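Local coordinates for spike protein S1 (PDB 5GYQ), which probably attaches the virion to a host-cell receptor, this chain being the putative receptor-binding domain, the C-terminal domain of S1, at residues R70-H75 with S109-V115; H103-S109 with S146-A152; Y28-F34 with K163-V168. All blocks are in the same frame, centred on the assembly; numbering follows the deposited sequence.

Interactions 1 and 2 are buried neighbours at one end of the domain, their centres 8 Å apart. They share Ser109 and strand 100-111, and both touch the glycan; Ile71 O to Tyr149 N, 2.9 Å, probably hydrogen-bonds one to the other. Interaction 2 is a main-chain pairing of adjacent strands inside the five-stranded antiparallel sheet, whereas interaction 1, at the margin of that sheet, depends on one tyrosine hydroxyl and a glycosylated asparagine. Interaction 3 lies across the domain, its centre 31 Å from that of interaction 1, and is only partly buried. It belongs to a separate, parallel sheet and pairs short strands that each carry a disulfide-bonded cysteine. Its segments enclose the other two contacts along the chain.

Interaction 1 of 3, residues R70-H75 with S109-V115; sequences RINETH and STAPYAV. With NAG (2-acetamido-2-deoxy-beta-D-glucopyranose), chain B.
An N-glycosylation site sits here at a helix start, with Tyr113 packed against it. Arg70 and Ile71 lie on strand 63-71, and Asn72, chi1 p, occupies the N-cap of helix 73-81: its OD1 accepts from His75 N at 3.2 Å, while its ND2 is bonded to NAG C1 at 1.4 Å and also donates to Ser146 OG. Asn72-Glu73-Thr74 is the Asn-X-Thr sequon, and Thr74 OG1 accepts from NAG N2 at 2.9 Å. The other segment comes off strand 100-111 and continues extended through Val115. The backbones stay well apart, the nearest CA pair being Ile71 and Tyr113 at 8.0 Å, and the Tyr113 side chain (chi1 t) spans the gap. Its OH accepts from Asn72 N at 3.0 Å and lies 2.8 Å from His75 ND1 in an almost linear hydrogen bond; His75 is in the m rotamer. The two rings meet rim to rim, centroids 5.5 Å apart and planes at 34°. Tyr113 CE2 approaches Asn72 CG (3.4 Å) and NAG O5 (3.5 Å), so tyrosine and histidine line the base of the sugar, with NAG C1 over one face of the imidazole. Arg70 NH1 donates to water 1 (3.0 Å), which donates to Pro112 O (2.7 Å); its NH2 makes a salt bridge with Asp15 and its NE hydrogen-bonds Pro16 O.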
loop_
_atom_site.group_PDB
_atom_site.type_symbol
_atom_site.label_atom_id
_atom_site.label_comp_id
_atom_site.label_asym_id
_atom_site.label_seq_id
_atom_site.Cartn_x
_atom_site.Cartn_y
_atom_site.Cartn_z
ATOM N N ARG A 70 -5.623 2.220 -4.581
ATOM C CA ARG A 70 -5.649 3.545 -5.177
ATOM C C ARG A 70 -6.159 4.551 -4.153
ATOM O O ARG A 70 -6.836 4.178 -3.195
ATOM C CB ARG A 70 -6.513 3.562 -6.441
ATOM C CG ARG A 70 -7.966 3.169 -6.243
ATOM C CD ARG A 70 -8.687 3.125 -7.582
ATOM N NE ARG A 70 -8.012 2.230 -8.519
ATOM C CZ ARG A 70 -7.892 2.456 -9.824
ATOM N NH1 ARG A 70 -8.403 3.556 -10.361
ATOM N NH2 ARG A 70 -7.254 1.581 -10.594
ATOM N N ILE A 71 -5.832 5.824 -4.354
ATOM C CA ILE A 71 -6.113 6.843 -3.345
ATOM C C ILE A 71 -6.108 8.229 -3.988
ATOM O O ILE A 71 -5.267 8.507 -4.837
ATOM C CB ILE A 71 -5.071 6.762 -2.190
ATOM C CG1 ILE A 71 -5.440 7.675 -1.022
ATOM C CG2 ILE A 71 -3.660 7.060 -2.695
ATOM C CD1 ILE A 71 -4.533 7.484 0.193
ATOM N N ASN A 72 -7.044 9.101 -3.618
ATOM C CA ASN A 72 -7.028 10.429 -4.223
ATOM C C ASN A 72 -6.306 11.428 -3.321
ATOM O O ASN A 72 -5.906 11.083 -2.206
ATOM C CB ASN A 72 -8.453 10.894 -4.601
ATOM C CG ASN A 72 -9.311 11.346 -3.415
ATOM O OD1 ASN A 72 -8.886 11.371 -2.261
ATOM N ND2 ASN A 72 -10.553 11.722 -3.731
ATOM N N GLU A 73 -6.122 12.649 -3.817
ATOM C CA GLU A 73 -5.247 13.630 -3.173
ATOM C C GLU A 73 -5.642 13.974 -1.734
ATOM O O GLU A 73 -4.780 14.059 -0.861
ATOM C CB GLU A 73 -5.195 14.911 -4.007
ATOM C CG GLU A 73 -4.274 15.990 -3.436
ATOM C CD GLU A 73 -2.793 15.695 -3.644
ATOM O OE1 GLU A 73 -1.955 16.378 -3.017
ATOM O OE2 GLU A 73 -2.458 14.790 -4.436
ATOM N N THR A 74 -6.934 14.177 -1.494
ATOM C CA THR A 74 -7.432 14.503 -0.158
ATOM C C THR A 74 -7.048 13.420 0.848
ATOM O O THR A 74 -6.445 13.688 1.901
ATOM C CB THR A 74 -8.970 14.666 -0.158
ATOM O OG1 THR A 74 -9.363 15.615 -1.158
ATOM C CG2 THR A 74 -9.465 15.128 1.206
ATOM N N HIS A 75 -7.396 12.188 0.501
ATOM C CA HIS A 75 -7.149 11.043 1.363
ATOM C C HIS A 75 -5.660 10.782 1.527
ATOM O O HIS A 75 -5.222 10.337 2.584
ATOM C CB HIS A 75 -7.847 9.803 0.808
ATOM C CG HIS A 75 -9.341 9.895 0.818
ATOM N ND1 HIS A 75 -10.133 9.185 -0.055
ATOM C CD2 HIS A 75 -10.185 10.610 1.600
ATOM C CE1 HIS A 75 -11.405 9.460 0.184
ATOM N NE2 HIS A 75 -11.464 10.320 1.182
ATOM N N SER A 109 -5.187 8.679 -14.059
ATOM C CA SER A 109 -6.523 8.130 -14.226
ATOM C C SER A 109 -7.530 8.758 -13.270
ATOM O O SER A 109 -7.329 8.762 -12.055
ATOM C CB SER A 109 -6.496 6.613 -14.023
ATOM O OG SER A 109 -7.805 6.067 -14.029
ATOM N N THR A 110 -8.606 9.302 -13.830
ATOM C CA THR A 110 -9.758 9.706 -13.035
ATOM C C THR A 110 -10.878 8.707 -13.298
ATOM O O THR A 110 -11.360 8.582 -14.424
ATOM C CB THR A 110 -10.230 11.137 -13.357
ATOM O OG1 THR A 110 -11.350 11.087 -14.247
ATOM C CG2 THR A 110 -9.108 11.951 -13.980
ATOM N N ALA A 111 -11.284 7.993 -12.255
ATOM C CA ALA A 111 -12.150 6.831 -12.430
ATOM C C ALA A 111 -13.090 6.659 -11.239
ATOM O O ALA A 111 -13.001 7.425 -10.272
ATOM C CB ALA A 111 -11.295 5.578 -12.632
ATOM N N PRO A 112 -14.013 5.679 -11.316
ATOM C CA PRO A 112 -14.749 5.294 -10.111
ATOM C C PRO A 112 -13.815 5.059 -8.930
ATOM O O PRO A 112 -12.812 4.356 -9.051
ATOM C CB PRO A 112 -15.447 4.002 -10.534
ATOM C CG PRO A 112 -15.732 4.214 -11.979
ATOM C CD PRO A 112 -14.587 5.046 -12.522
ATOM N N TYR A 113 -14.155 5.669 -7.803
ATOM C CA TYR A 113 -13.323 5.634 -6.614
ATOM C C TYR A 113 -14.157 5.057 -5.482
ATOM O O TYR A 113 -14.969 5.760 -4.876
ATOM C CB TYR A 113 -12.817 7.044 -6.294
ATOM C CG TYR A 113 -11.817 7.160 -5.163
ATOM C CD1 TYR A 113 -10.785 6.242 -5.012
ATOM C CD2 TYR A 113 -11.887 8.220 -4.269
ATOM C CE1 TYR A 113 -9.863 6.367 -3.979
ATOM C CE2 TYR A 113 -10.974 8.355 -3.244
ATOM C CZ TYR A 113 -9.966 7.426 -3.100
ATOM O OH TYR A 113 -9.061 7.565 -2.074
ATOM N N ALA A 114 -13.981 3.766 -5.218
ATOM C CA ALA A 114 -14.848 3.054 -4.283
ATOM C C ALA A 114 -14.317 3.129 -2.859
ATOM O O ALA A 114 -13.398 2.399 -2.486
ATOM C CB ALA A 114 -15.011 1.606 -4.710
ATOM N N VAL A 115 -14.911 4.015 -2.066
ATOM C CA VAL A 115 -14.463 4.257 -0.704
ATOM C C VAL A 115 -15.608 4.068 0.282
ATOM O O VAL A 115 -16.634 4.733 0.175
ATOM C CB VAL A 115 -13.888 5.679 -0.550
ATOM C CG1 VAL A 115 -13.439 5.929 0.884
ATOM C CG2 VAL A 115 -12.738 5.890 -1.514
HETATM C C1 NAG B . -11.532 12.193 -2.789
HETATM C C2 NAG B . -11.999 13.596 -3.106
HETATM C C3 NAG B . -12.884 14.109 -1.979
HETATM C C4 NAG B . -14.038 13.141 -1.729
HETATM C C5 NAG B . -13.547 11.693 -1.610
HETATM C C6 NAG B . -14.680 10.694 -1.643
HETATM C C7 NAG B . -10.517 14.893 -4.565
HETATM C C8 NAG B . -9.340 15.818 -4.635
HETATM N N2 NAG B . -10.879 14.492 -3.338
HETATM O O3 NAG B . -13.374 15.391 -2.351
HETATM O O4 NAG B . -14.674 13.433 -0.487
HETATM O O5 NAG B . -12.657 11.339 -2.681
HETATM O O6 NAG B . -14.212 9.366 -1.453
HETATM O O7 NAG B . -11.117 14.520 -5.570
HETATM O O HOH W 1 -10.395 5.508 -9.299
#

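Interaction 2 of 3, residues H103-S109 with S146-A152; sequences HAFYLNS and SYVYGLA. With NAG (2-acetamido-2-deoxy-beta-D-glucopyranose), chain B.
These are adjacent antiparallel strands inside the five-stranded sheet of the betacoronavirus receptor-binding domain core. Their axes approach to 4.5 Å with N-to-C directions at 140°, a strong twist. His103 pairs with Ala152 through His103 N to Ala152 O and Ala152 N to His103 O, both 2.9 Å. Two residues on, Phe105 pairs with Gly150 through Phe105 N to Gly150 O (2.9 Å) and Gly150 N to Phe105 O (2.8 Å). Ala104 and Leu151 form the non-hydrogen-bonded pair between them, CA atoms 4.5 Å apart. Gly150 has the most surface covered by the other strand. Phe105, chi1 p, folds its ring flat over the hollow left by the missing side chain, Gly150 CA standing 3.7 Å from the ring centroid in a CH-pi contact; a CB there would clash with Phe105 CZ. This is the aromatic rescue of glycine known in beta-sheets. Leu107 extends the cover, its CD1 3.5 Å from Gly150 N and 3.6 Å from Val148 CG1. Away from the Phe105 ring, Tyr106 and Tyr149, both chi1 m, pair with the edge of Tyr149 toward the face of Tyr106, offset (centroids 5.6 Å apart, planes at 76°); His44 stacks on Tyr149 and meets Tyr106 edge-to-face. Beyond Tyr106 the strand swells outward, with Asn108 in left-handed conformation (phi/psi 54/46), then returns at Ser109, whose O accepts from Val148 N at 2.9 Å. Tyr147 leans over this gap, its OH 3.4 Å from Tyr106 CD1. Water 2 fills it, accepting from Leu107 N and donating to Val148 O, each at 2.8 Å.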
loop_
_atom_site.group_PDB
_atom_site.type_symbol
_atom_site.label_atom_id
_atom_site.label_comp_id
_atom_site.label_asym_id
_atom_site.label_seq_id
_atom_site.Cartn_x
_atom_site.Cartn_y
_atom_site.Cartn_z
ATOM N N HIS A 103 4.344 5.008 -0.574
ATOM C CA HIS A 103 4.761 5.381 -1.915
ATOM C C HIS A 103 3.565 5.612 -2.830
ATOM O O HIS A 103 2.924 4.668 -3.292
ATOM C CB HIS A 103 5.673 4.307 -2.507
ATOM C CG HIS A 103 6.385 4.739 -3.752
ATOM N ND1 HIS A 103 7.307 3.945 -4.395
ATOM C CD2 HIS A 103 6.311 5.889 -4.464
ATOM C CE1 HIS A 103 7.770 4.585 -5.457
ATOM N NE2 HIS A 103 7.182 5.764 -5.520
ATOM N N ALA A 104 3.275 6.882 -3.087
ATOM C CA ALA A 104 2.221 7.259 -4.012
ATOM C C ALA A 104 2.817 7.582 -5.376
ATOM O O ALA A 104 3.783 8.345 -5.480
ATOM C CB ALA A 104 1.438 8.439 -3.478
ATOM N N PHE A 105 2.237 6.992 -6.416
ATOM C CA PHE A 105 2.752 7.140 -7.771
ATOM C C PHE A 105 1.629 7.448 -8.755
ATOM O O PHE A 105 0.461 7.155 -8.491
ATOM C CB PHE A 105 3.504 5.875 -8.198
ATOM C CG PHE A 105 2.695 4.611 -8.077
ATOM C CD1 PHE A 105 1.993 4.114 -9.163
ATOM C CD2 PHE A 105 2.647 3.912 -6.881
ATOM C CE1 PHE A 105 1.253 2.948 -9.056
ATOM C CE2 PHE A 105 1.908 2.749 -6.770
ATOM C CZ PHE A 105 1.211 2.267 -7.860
ATOM N N TYR A 106 1.990 8.034 -9.893
ATOM C CA TYR A 106 1.010 8.486 -10.877
ATOM C C TYR A 106 0.349 7.340 -11.639
ATOM O O TYR A 106 1.008 6.390 -12.056
ATOM C CB TYR A 106 1.667 9.456 -11.868
ATOM C CG TYR A 106 2.013 10.796 -11.257
ATOM C CD1 TYR A 106 1.069 11.812 -11.181
ATOM C CD2 TYR A 106 3.280 11.041 -10.747
ATOM C CE1 TYR A 106 1.379 13.039 -10.619
ATOM C CE2 TYR A 106 3.600 12.264 -10.184
ATOM C CZ TYR A 106 2.645 13.258 -10.120
ATOM O OH TYR A 106 2.959 14.474 -9.559
ATOM N N LEU A 107 -0.966 7.447 -11.806
ATOM C CA LEU A 107 -1.737 6.507 -12.611
ATOM C C LEU A 107 -2.333 7.212 -13.820
ATOM O O LEU A 107 -2.735 6.564 -14.789
ATOM C CB LEU A 107 -2.857 5.868 -11.786
ATOM C CG LEU A 107 -2.496 4.733 -10.833
ATOM C CD1 LEU A 107 -3.719 4.310 -10.044
ATOM C CD2 LEU A 107 -1.926 3.556 -11.607
ATOM N N ASN A 108 -2.389 8.541 -13.743
ATOM C CA ASN A 108 -2.986 9.372 -14.786
ATOM C C ASN A 108 -4.406 8.924 -15.105
ATOM O O ASN A 108 -4.785 8.803 -16.269
ATOM C CB ASN A 108 -2.129 9.346 -16.053
ATOM C CG ASN A 108 -0.651 9.487 -15.757
ATOM O OD1 ASN A 108 0.169 8.719 -16.260
ATOM N ND2 ASN A 108 -0.302 10.467 -14.929
ATOM N N SER A 109 -5.187 8.679 -14.059
ATOM C CA SER A 109 -6.523 8.130 -14.226
ATOM C C SER A 109 -7.530 8.758 -13.270
ATOM O O SER A 109 -7.329 8.762 -12.055
ATOM C CB SER A 109 -6.496 6.613 -14.023
ATOM O OG SER A 109 -7.805 6.067 -14.029
ATOM N N SER A 146 -12.940 10.144 -9.202
ATOM C CA SER A 146 -11.812 10.862 -8.629
ATOM C C SER A 146 -10.561 10.657 -9.457
ATOM O O SER A 146 -10.326 9.562 -9.969
ATOM C CB SER A 146 -11.550 10.417 -7.187
ATOM O OG SER A 146 -12.084 11.343 -6.258
ATOM N N TYR A 147 -9.774 11.718 -9.596
ATOM C CA TYR A 147 -8.412 11.580 -10.084
ATOM C C TYR A 147 -7.638 10.841 -9.007
ATOM O O TYR A 147 -7.742 11.163 -7.824
ATOM C CB TYR A 147 -7.781 12.935 -10.394
ATOM C CG TYR A 147 -6.306 12.846 -10.706
ATOM C CD1 TYR A 147 -5.864 12.381 -11.937
ATOM C CD2 TYR A 147 -5.356 13.219 -9.768
ATOM C CE1 TYR A 147 -4.516 12.295 -12.225
ATOM C CE2 TYR A 147 -4.009 13.139 -10.047
ATOM C CZ TYR A 147 -3.594 12.677 -11.276
ATOM O OH TYR A 147 -2.250 12.593 -11.560
ATOM N N VAL A 148 -6.857 9.852 -9.413
ATOM C CA VAL A 148 -6.375 8.863 -8.462
ATOM C C VAL A 148 -4.893 8.527 -8.626
ATOM O O VAL A 148 -4.365 8.477 -9.738
ATOM C CB VAL A 148 -7.238 7.577 -8.577
ATOM C CG1 VAL A 148 -6.387 6.325 -8.616
ATOM C CG2 VAL A 148 -8.248 7.520 -7.441
ATOM N N TYR A 149 -4.229 8.327 -7.493
ATOM C CA TYR A 149 -2.856 7.858 -7.460
ATOM C C TYR A 149 -2.799 6.401 -7.031
ATOM O O TYR A 149 -3.682 5.916 -6.321
ATOM C CB TYR A 149 -2.013 8.703 -6.504
ATOM C CG TYR A 149 -2.002 10.172 -6.834
ATOM C CD1 TYR A 149 -1.288 10.653 -7.924
ATOM C CD2 TYR A 149 -2.701 11.083 -6.054
ATOM C CE1 TYR A 149 -1.275 11.995 -8.231
ATOM C CE2 TYR A 149 -2.693 12.430 -6.354
ATOM C CZ TYR A 149 -1.978 12.882 -7.443
ATOM O OH TYR A 149 -1.962 14.222 -7.748
ATOM N N GLY A 150 -1.756 5.708 -7.469
ATOM C CA GLY A 150 -1.449 4.395 -6.941
ATOM C C GLY A 150 -0.767 4.561 -5.598
ATOM O O GLY A 150 -0.060 5.543 -5.372
ATOM N N LEU A 151 -0.984 3.610 -4.700
ATOM C CA LEU A 151 -0.375 3.652 -3.379
ATOM C C LEU A 151 0.134 2.285 -2.967
ATOM O O LEU A 151 -0.626 1.303 -2.921
ATOM C CB LEU A 151 -1.365 4.161 -2.329
ATOM C CG LEU A 151 -0.805 4.181 -0.901
ATOM C CD1 LEU A 151 0.286 5.231 -0.768
ATOM C CD2 LEU A 151 -1.897 4.413 0.130
ATOM N N ALA A 152 1.430 2.241 -2.677
ATOM C CA ALA A 152 2.070 1.073 -2.102
ATOM C C ALA A 152 2.576 1.417 -0.709
ATOM O O ALA A 152 3.428 2.289 -0.541
ATOM C CB ALA A 152 3.213 0.590 -2.987
HETATM C C1 NAG B . -11.532 12.193 -2.789
HETATM C C2 NAG B . -11.999 13.596 -3.106
HETATM C C3 NAG B . -12.884 14.109 -1.979
HETATM C C4 NAG B . -14.038 13.141 -1.729
HETATM C C5 NAG B . -13.547 11.693 -1.610
HETATM C C6 NAG B . -14.680 10.694 -1.643
HETATM C C7 NAG B . -10.517 14.893 -4.565
HETATM C C8 NAG B . -9.340 15.818 -4.635
HETATM N N2 NAG B . -10.879 14.492 -3.338
HETATM O O3 NAG B . -13.374 15.391 -2.351
HETATM O O4 NAG B . -14.674 13.433 -0.487
HETATM O O5 NAG B . -12.657 11.339 -2.681
HETATM O O6 NAG B . -14.212 9.366 -1.453
HETATM O O7 NAG B . -11.117 14.520 -5.570
HETATM O O HOH W 2 -2.254 9.839 -11.014
#

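Interaction 3 of 3, residues Y28-F34 with K163-V168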
loop_
_atom_site.group_PDB
_atom_site.type_symbol
_atom_site.label_atom_id
_atom_site.label_comp_id
_atom_site.label_asym_id
_atom_site.label_seq_id
_atom_site.Cartn_x
_atom_site.Cartn_y
_atom_site.Cartn_z
ATOM N N TYR A 28 8.818 -12.844 2.642
ATOM C CA TYR A 28 9.538 -13.474 3.741
ATOM C C TYR A 28 10.549 -14.497 3.225
ATOM O O TYR A 28 10.231 -15.291 2.339
ATOM C CB TYR A 28 8.549 -14.146 4.699
ATOM C CG TYR A 28 9.199 -14.843 5.869
ATOM C CD1 TYR A 28 9.436 -16.211 5.843
ATOM C CD2 TYR A 28 9.578 -14.134 7.001
ATOM C CE1 TYR A 28 10.033 -16.852 6.911
ATOM C CE2 TYR A 28 10.176 -14.767 8.074
ATOM C CZ TYR A 28 10.401 -16.126 8.023
ATOM O OH TYR A 28 10.996 -16.765 9.087
ATOM N N ASP A 29 11.760 -14.463 3.782
ATOM C CA ASP A 29 12.821 -15.418 3.450
ATOM C C ASP A 29 13.065 -15.497 1.943
ATOM O O ASP A 29 12.904 -16.557 1.337
ATOM C CB ASP A 29 12.476 -16.804 4.007
ATOM C CG ASP A 29 13.653 -17.771 3.970
ATOM O OD1 ASP A 29 13.418 -18.994 4.086
ATOM O OD2 ASP A 29 14.808 -17.316 3.826
ATOM N N CYS A 30 13.451 -14.374 1.343
ATOM C CA CYS A 30 13.593 -14.314 -0.108
ATOM C C CYS A 30 14.408 -13.126 -0.617
ATOM O O CYS A 30 14.717 -12.182 0.122
ATOM C CB CYS A 30 12.210 -14.275 -0.765
ATOM S SG CYS A 30 11.306 -12.730 -0.471
ATOM N N VAL A 31 14.747 -13.192 -1.900
ATOM C CA VAL A 31 15.374 -12.084 -2.603
ATOM C C VAL A 31 14.297 -11.325 -3.371
ATOM O O VAL A 31 13.506 -11.923 -4.099
ATOM C CB VAL A 31 16.473 -12.568 -3.569
ATOM C CG1 VAL A 31 17.187 -11.387 -4.192
ATOM C CG2 VAL A 31 17.464 -13.458 -2.839
ATOM N N PHE A 32 14.269 -10.009 -3.201
ATOM C CA PHE A 32 13.214 -9.182 -3.767
ATOM C C PHE A 32 13.787 -7.982 -4.512
ATOM O O PHE A 32 14.711 -7.329 -4.033
ATOM C CB PHE A 32 12.260 -8.718 -2.661
ATOM C CG PHE A 32 11.157 -7.821 -3.144
ATOM C CD1 PHE A 32 11.079 -6.504 -2.719
ATOM C CD2 PHE A 32 10.196 -8.293 -4.022
ATOM C CE1 PHE A 32 10.063 -5.676 -3.160
ATOM C CE2 PHE A 32 9.178 -7.469 -4.468
ATOM C CZ PHE A 32 9.112 -6.160 -4.036
ATOM N N ASP A 33 13.240 -7.701 -5.688
ATOM C CA ASP A 33 13.674 -6.552 -6.472
ATOM C C ASP A 33 12.883 -5.310 -6.076
ATOM O O ASP A 33 11.797 -5.060 -6.598
ATOM C CB ASP A 33 13.523 -6.833 -7.969
ATOM C CG ASP A 33 14.109 -5.728 -8.834
ATOM O OD1 ASP A 33 13.812 -5.699 -10.047
ATOM O OD2 ASP A 33 14.865 -4.885 -8.302
ATOM N N PHE A 34 13.443 -4.532 -5.153
ATOM C CA PHE A 34 12.767 -3.360 -4.601
ATOM C C PHE A 34 12.494 -2.273 -5.635
ATOM O O PHE A 34 11.619 -1.431 -5.438
ATOM C CB PHE A 34 13.590 -2.769 -3.456
ATOM C CG PHE A 34 13.363 -3.439 -2.133
ATOM C CD1 PHE A 34 13.996 -4.632 -1.826
ATOM C CD2 PHE A 34 12.519 -2.871 -1.193
ATOM C CE1 PHE A 34 13.788 -5.250 -0.607
ATOM C CE2 PHE A 34 12.307 -3.481 0.027
ATOM C CZ PHE A 34 12.944 -4.675 0.320
ATOM N N LYS A 163 17.107 -16.012 7.459
ATOM C CA LYS A 163 15.840 -15.904 6.738
ATOM C C LYS A 163 15.381 -14.452 6.664
ATOM O O LYS A 163 14.521 -14.014 7.430
ATOM C CB LYS A 163 14.770 -16.775 7.397
ATOM C CG LYS A 163 15.177 -18.232 7.532
ATOM C CD LYS A 163 14.315 -18.951 8.553
ATOM C CE LYS A 163 14.898 -20.310 8.907
ATOM N NZ LYS A 163 14.157 -20.950 10.027
ATOM N N LEU A 164 15.972 -13.711 5.735
ATOM C CA LEU A 164 15.678 -12.296 5.574
ATOM C C LEU A 164 15.143 -12.006 4.179
ATOM O O LEU A 164 15.181 -12.865 3.296
ATOM C CB LEU A 164 16.931 -11.458 5.833
ATOM C CG LEU A 164 17.658 -11.692 7.158
ATOM C CD1 LEU A 164 18.919 -10.844 7.230
ATOM C CD2 LEU A 164 16.740 -11.404 8.338
ATOM N N VAL A 165 14.635 -10.792 3.993
ATOM C CA VAL A 165 14.280 -10.310 2.668
ATOM C C VAL A 165 15.379 -9.374 2.176
ATOM O O VAL A 165 15.554 -8.279 2.713
ATOM C CB VAL A 165 12.930 -9.575 2.661
ATOM C CG1 VAL A 165 12.583 -9.131 1.245
ATOM C CG2 VAL A 165 11.840 -10.464 3.233
ATOM N N CYS A 166 16.126 -9.806 1.166
ATOM C CA CYS A 166 17.254 -9.012 0.678
ATOM C C CYS A 166 17.034 -8.493 -0.743
ATOM O O CYS A 166 16.482 -9.195 -1.583
ATOM C CB CYS A 166 18.545 -9.834 0.745
ATOM S SG CYS A 166 19.190 -10.069 2.425
ATOM N N PRO A 167 17.474 -7.256 -1.015
ATOM C CA PRO A 167 17.281 -6.635 -2.330
ATOM C C PRO A 167 18.196 -7.214 -3.407
ATOM O O PRO A 167 19.211 -7.828 -3.081
ATOM C CB PRO A 167 17.618 -5.168 -2.071
ATOM C CG PRO A 167 18.603 -5.216 -0.955
ATOM C CD PRO A 167 18.170 -6.357 -0.079
ATOM N N VAL A 168 17.835 -7.019 -4.674
ATOM C CA VAL A 168 18.693 -7.438 -5.778
ATOM C C VAL A 168 19.575 -6.276 -6.220
ATOM O O VAL A 168 19.206 -5.109 -6.069
ATOM C CB VAL A 168 17.878 -7.966 -6.992
ATOM C CG1 VAL A 168 16.657 -8.740 -6.530
ATOM C CG2 VAL A 168 17.482 -6.836 -7.935
HETATM O O HOH W 3 12.504 -13.172 6.105
HETATM O O HOH W 4 16.446 -4.166 -5.288
#
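Val165, Val168 and Lys163 lose the most surface here, and they mark the middle and both ends of a short parallel pairing between strands 30-32 and 165-167. Val165, opposite Cys30, fills the inner face: its CG1 lies 3.9 Å from Phe32 CB and 4.2 Å from Cys30 SG, its CG2 3.8 Å from Tyr28 CA, and Val64 of strand 63-71 packs on it too. Around it the main-chain hydrogen bonds alternate from strand to strand, Cys30 N to Leu164 O (3.0 Å), Cys166 N to Cys30 O (3.0 Å) and Phe32 N to Cys166 O (2.9 Å). At Val168 the pairing frays: Val168 N to Phe32 O is a weak bond of 3.2 Å, water 4 links Phe34 N with Val168 O, and Val168 CG1 meets Val31 CG1 at 3.6 Å. Lys163 closes the other end: its CA is 3.4 Å from Asp29 OD2, which hydrogen-bonds Gln3, its CD is 4.0 Å from Tyr28 OH, and water 3 joins Lys163 O to Asp29 N. Main-chain bonds and apolar contacts thus hold the two strands together without a salt bridge between the segments, while disulfides Cys6-Cys30 and Cys60-Cys166 each fasten one strand to another part of the chain.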